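Local structure of polysaccharide deacetylase (Bacillus anthracis, 2J13) at residues N44-L49 with Y171-S177. The protein probably removes acetyl groups from N-acetylated sugars of the bacterial cell wall, as a zinc-binding family 4 carbohydrate esterase of the NodB type. Residues are numbered along the deposited sequence.
Sequences NGGFYL and YYNVFWS
Strand 46-47 runs parallel to strand 172-174: G46 CA lies 4.3 Å from N173 CA and F47 CA 5.4 Å from V174 CA. Three backbone hydrogen bonds fix this register: N173 N to G45 O (2.9 Å), F47 N to N173 O and F175 N to F47 O (both 3.0 Å). G45 has positive phi (70°); G46 and F47 are extended. N173 (chi1 m) adds a weak bond from ND2 to N44 O (2.9 Å); ND2 also binds L163 O. The pairing puts 46-47 at the edge of a small parallel sheet (46-47, 172-174, 150-151), and 172-174 leads on through S177, backbone-bonded to I207, into the main sheet of the NodB homology domain, a distorted (β/α) barrel. F47 (chi1 p) places CZ 3.7 Å from V174 CG2 on their shared face and turns its edge toward the Y172 ring (offset edge-to-face, centroids 5.7 Å apart, planes at 63°). Helix 238-243 packs against all three. Beyond F47 the pairing ends (Y48 psi -5°); Y48 CB and CD2 lie 4.0 Å from F175 CB and S177 CB, respectively.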
ATOM      1  N   ASN A  44     -14.800   4.927   7.614  1.00 35.28           N
ATOM      2  CA  ASN A  44     -14.312   5.703   6.469  1.00 33.50           C
ATOM      3  C   ASN A  44     -13.449   4.893   5.508  1.00 32.47           C
ATOM      4  O   ASN A  44     -12.462   5.414   5.005  1.00 31.83           O
ATOM      5  CB  ASN A  44     -13.532   6.907   6.977  1.00 33.21           C
ATOM      6  CG  ASN A  44     -14.366   7.829   7.844  1.00 34.27           C
ATOM      7  OD1 ASN A  44     -15.192   8.588   7.334  1.00 37.05           O
ATOM      8  ND2 ASN A  44     -14.129   7.802   9.153  1.00 34.11           N
ATOM      9  N   GLY A  45     -13.825   3.635   5.283  1.00 31.26           N
ATOM     10  CA  GLY A  45     -13.321   2.841   4.182  1.00 30.83           C
ATOM     11  C   GLY A  45     -11.865   2.458   4.344  1.00 29.72           C
ATOM     12  O   GLY A  45     -11.131   2.333   3.349  1.00 29.96           O
ATOM     13  N   GLY A  46     -11.422   2.298   5.588  1.00 28.00           N
ATOM     14  CA  GLY A  46      -9.993   2.026   5.848  1.00 27.42           C
ATOM     15  C   GLY A  46      -9.812   0.650   6.451  1.00 27.81           C
ATOM     16  O   GLY A  46     -10.749   0.057   7.037  1.00 28.01           O
ATOM     17  N   PHE A  47      -8.629   0.095   6.250  1.00 26.31           N
ATOM     18  CA  PHE A  47      -8.253  -1.141   6.946  1.00 26.38           C
ATOM     19  C   PHE A  47      -6.761  -1.192   7.141  1.00 25.17           C
ATOM     20  O   PHE A  47      -6.008  -0.505   6.447  1.00 23.24           O
ATOM     21  CB  PHE A  47      -8.820  -2.389   6.257  1.00 27.49           C
ATOM     22  CG  PHE A  47      -8.433  -2.565   4.825  1.00 27.46           C
ATOM     23  CD1 PHE A  47      -7.241  -3.176   4.479  1.00 27.25           C
ATOM     24  CD2 PHE A  47      -9.294  -2.184   3.805  1.00 27.57           C
ATOM     25  CE1 PHE A  47      -6.908  -3.358   3.149  1.00 28.28           C
ATOM     26  CE2 PHE A  47      -8.945  -2.363   2.473  1.00 28.41           C
ATOM     27  CZ  PHE A  47      -7.758  -2.950   2.141  1.00 29.04           C
ATOM     28  N   TYR A  48      -6.332  -1.991   8.117  1.00 24.01           N
ATOM     29  CA  TYR A  48      -4.922  -2.195   8.397  1.00 24.88           C
ATOM     30  C   TYR A  48      -4.584  -3.667   8.628  1.00 25.10           C
ATOM     31  O   TYR A  48      -3.404  -3.994   8.725  1.00 24.46           O
ATOM     32  CB  TYR A  48      -4.424  -1.345   9.559  1.00 25.79           C
ATOM     33  CG  TYR A  48      -4.822  -1.858  10.932  1.00 27.93           C
ATOM     34  CD1 TYR A  48      -6.115  -1.680  11.392  1.00 28.10           C
ATOM     35  CD2 TYR A  48      -3.918  -2.510  11.737  1.00 29.61           C
ATOM     36  CE1 TYR A  48      -6.509  -2.124  12.671  1.00 29.59           C
ATOM     37  CE2 TYR A  48      -4.301  -2.972  13.014  1.00 30.02           C
ATOM     38  CZ  TYR A  48      -5.579  -2.777  13.453  1.00 29.69           C
ATOM     39  OH  TYR A  48      -5.941  -3.229  14.720  1.00 32.99           O
ATOM     40  N   LEU A  49      -5.607  -4.513   8.648  1.00 26.65           N
ATOM     41  CA  LEU A  49      -5.489  -5.957   8.871  1.00 29.26           C
ATOM     42  C   LEU A  49      -6.525  -6.660   8.026  1.00 30.08           C
ATOM     43  O   LEU A  49      -7.587  -6.076   7.694  1.00 30.94           O
ATOM     44  CB  LEU A  49      -5.822  -6.318  10.315  1.00 29.88           C
ATOM     45  CG  LEU A  49      -4.855  -6.218  11.457  1.00 32.31           C
ATOM     46  CD1 LEU A  49      -5.673  -6.508  12.714  1.00 31.92           C
ATOM     47  CD2 LEU A  49      -3.696  -7.182  11.286  1.00 31.66           C
ATOM     48  N   TYR A 171     -11.917   5.146  -3.209  1.00 25.75           N
ATOM     49  CA  TYR A 171     -10.738   4.392  -2.750  1.00 23.72           C
ATOM     50  C   TYR A 171     -10.867   3.845  -1.349  1.00 23.81           C
ATOM     51  O   TYR A 171     -11.489   4.466  -0.494  1.00 24.53           O
ATOM     52  CB  TYR A 171      -9.515   5.306  -2.766  1.00 22.77           C
ATOM     53  CG  TYR A 171      -9.251   5.944  -4.107  1.00 21.70           C
ATOM     54  CD1 TYR A 171      -8.652   5.218  -5.128  1.00 23.56           C
ATOM     55  CD2 TYR A 171      -9.531   7.290  -4.311  1.00 20.93           C
ATOM     56  CE1 TYR A 171      -8.384   5.806  -6.373  1.00 22.66           C
ATOM     57  CE2 TYR A 171      -9.267   7.899  -5.537  1.00 23.01           C
ATOM     58  CZ  TYR A 171      -8.683   7.158  -6.559  1.00 24.51           C
ATOM     59  OH  TYR A 171      -8.439   7.755  -7.777  1.00 24.56           O
ATOM     60  N   TYR A 172     -10.251   2.680  -1.129  1.00 22.29           N
ATOM     61  CA  TYR A 172      -9.915   2.236   0.234  1.00 22.57           C
ATOM     62  C   TYR A 172      -8.671   2.962   0.745  1.00 21.79           C
ATOM     63  O   TYR A 172      -7.680   3.179   0.024  1.00 21.69           O
ATOM     64  CB  TYR A 172      -9.626   0.751   0.296  1.00 23.68           C
ATOM     65  CG  TYR A 172     -10.765  -0.160  -0.086  1.00 25.41           C
ATOM     66  CD1 TYR A 172     -11.722  -0.522   0.845  1.00 27.52           C
ATOM     67  CD2 TYR A 172     -10.856  -0.684  -1.361  1.00 26.83           C
ATOM     68  CE1 TYR A 172     -12.746  -1.404   0.495  1.00 29.69           C
ATOM     69  CE2 TYR A 172     -11.873  -1.556  -1.724  1.00 29.00           C
ATOM     70  CZ  TYR A 172     -12.812  -1.897  -0.804  1.00 28.72           C
ATOM     71  OH  TYR A 172     -13.816  -2.764  -1.179  1.00 32.58           O
ATOM     72  N   ASN A 173      -8.686   3.232   2.039  1.00 21.11           N
ATOM     73  CA  ASN A 173      -7.553   3.775   2.743  1.00 21.34           C
ATOM     74  C   ASN A 173      -6.821   2.565   3.368  1.00 21.60           C
ATOM     75  O   ASN A 173      -7.331   1.957   4.319  1.00 22.07           O
ATOM     76  CB  ASN A 173      -8.056   4.648   3.879  1.00 21.61           C
ATOM     77  CG  ASN A 173      -8.704   5.963   3.395  1.00 23.22           C
ATOM     78  OD1 ASN A 173      -7.996   6.880   2.973  1.00 24.10           O
ATOM     79  ND2 ASN A 173     -10.048   6.056   3.484  1.00 23.81           N
ATOM     80  N   VAL A 174      -5.627   2.280   2.879  1.00 20.66           N
ATOM     81  CA  VAL A 174      -4.916   1.052   3.244  1.00 20.08           C
ATOM     82  C   VAL A 174      -3.689   1.401   4.061  1.00 20.34           C
ATOM     83  O   VAL A 174      -2.732   1.992   3.552  1.00 19.73           O
ATOM     84  CB  VAL A 174      -4.505   0.244   2.018  1.00 19.85           C
ATOM     85  CG1 VAL A 174      -3.857  -1.063   2.476  1.00 19.32           C
ATOM     86  CG2 VAL A 174      -5.693  -0.026   1.100  1.00 21.13           C
ATOM     87  N   PHE A 175      -3.725   1.038   5.351  1.00 20.05           N
ATOM     88  CA  PHE A 175      -2.600   1.252   6.243  1.00 20.17           C
ATOM     89  C   PHE A 175      -1.811  -0.042   6.367  1.00 20.84           C
ATOM     90  O   PHE A 175      -1.731  -0.753   5.387  1.00 21.18           O
ATOM     91  CB  PHE A 175      -3.110   1.838   7.561  1.00 20.72           C
ATOM     92  CG  PHE A 175      -3.639   3.224   7.395  1.00 19.04           C
ATOM     93  CD1 PHE A 175      -2.786   4.300   7.396  1.00 20.60           C
ATOM     94  CD2 PHE A 175      -4.963   3.432   7.185  1.00 20.19           C
ATOM     95  CE1 PHE A 175      -3.274   5.590   7.215  1.00 22.03           C
ATOM     96  CE2 PHE A 175      -5.460   4.728   7.021  1.00 21.57           C
ATOM     97  CZ  PHE A 175      -4.604   5.779   7.033  1.00 19.85           C
ATOM     98  N   TRP A 176      -1.263  -0.368   7.527  1.00 20.45           N
ATOM     99  CA  TRP A 176      -0.439  -1.597   7.676  1.00 20.52           C
ATOM    100  C   TRP A 176      -0.454  -2.016   9.122  1.00 22.00           C
ATOM    101  O   TRP A 176      -0.804  -1.223   9.992  1.00 22.99           O
ATOM    102  CB  TRP A 176       1.006  -1.378   7.215  1.00 20.52           C
ATOM    103  CG  TRP A 176       1.748  -0.321   7.932  1.00 21.08           C
ATOM    104  CD1 TRP A 176       2.544  -0.447   9.023  1.00 21.77           C
ATOM    105  CD2 TRP A 176       1.737   1.081   7.611  1.00 21.74           C
ATOM    106  NE1 TRP A 176       3.051   0.773   9.398  1.00 23.12           N
ATOM    107  CE2 TRP A 176       2.561   1.733   8.550  1.00 23.02           C
ATOM    108  CE3 TRP A 176       1.105   1.843   6.625  1.00 21.17           C
ATOM    109  CZ2 TRP A 176       2.767   3.112   8.529  1.00 22.45           C
ATOM    110  CZ3 TRP A 176       1.316   3.195   6.614  1.00 20.96           C
ATOM    111  CH2 TRP A 176       2.129   3.821   7.552  1.00 21.88           C
ATOM    112  N   SER A 177      -0.036  -3.242   9.378  1.00 23.39           N
ATOM    113  CA  SER A 177       0.086  -3.702  10.766  1.00 25.02           C
ATOM    114  C   SER A 177       1.496  -3.988  11.241  1.00 26.57           C
ATOM    115  O   SER A 177       1.761  -3.974  12.475  1.00 28.11           O
ATOM    116  CB  SER A 177      -0.840  -4.884  11.006  1.00 25.84           C
ATOM    117  OG  SER A 177      -0.395  -6.029  10.322  1.00 27.12           O
TER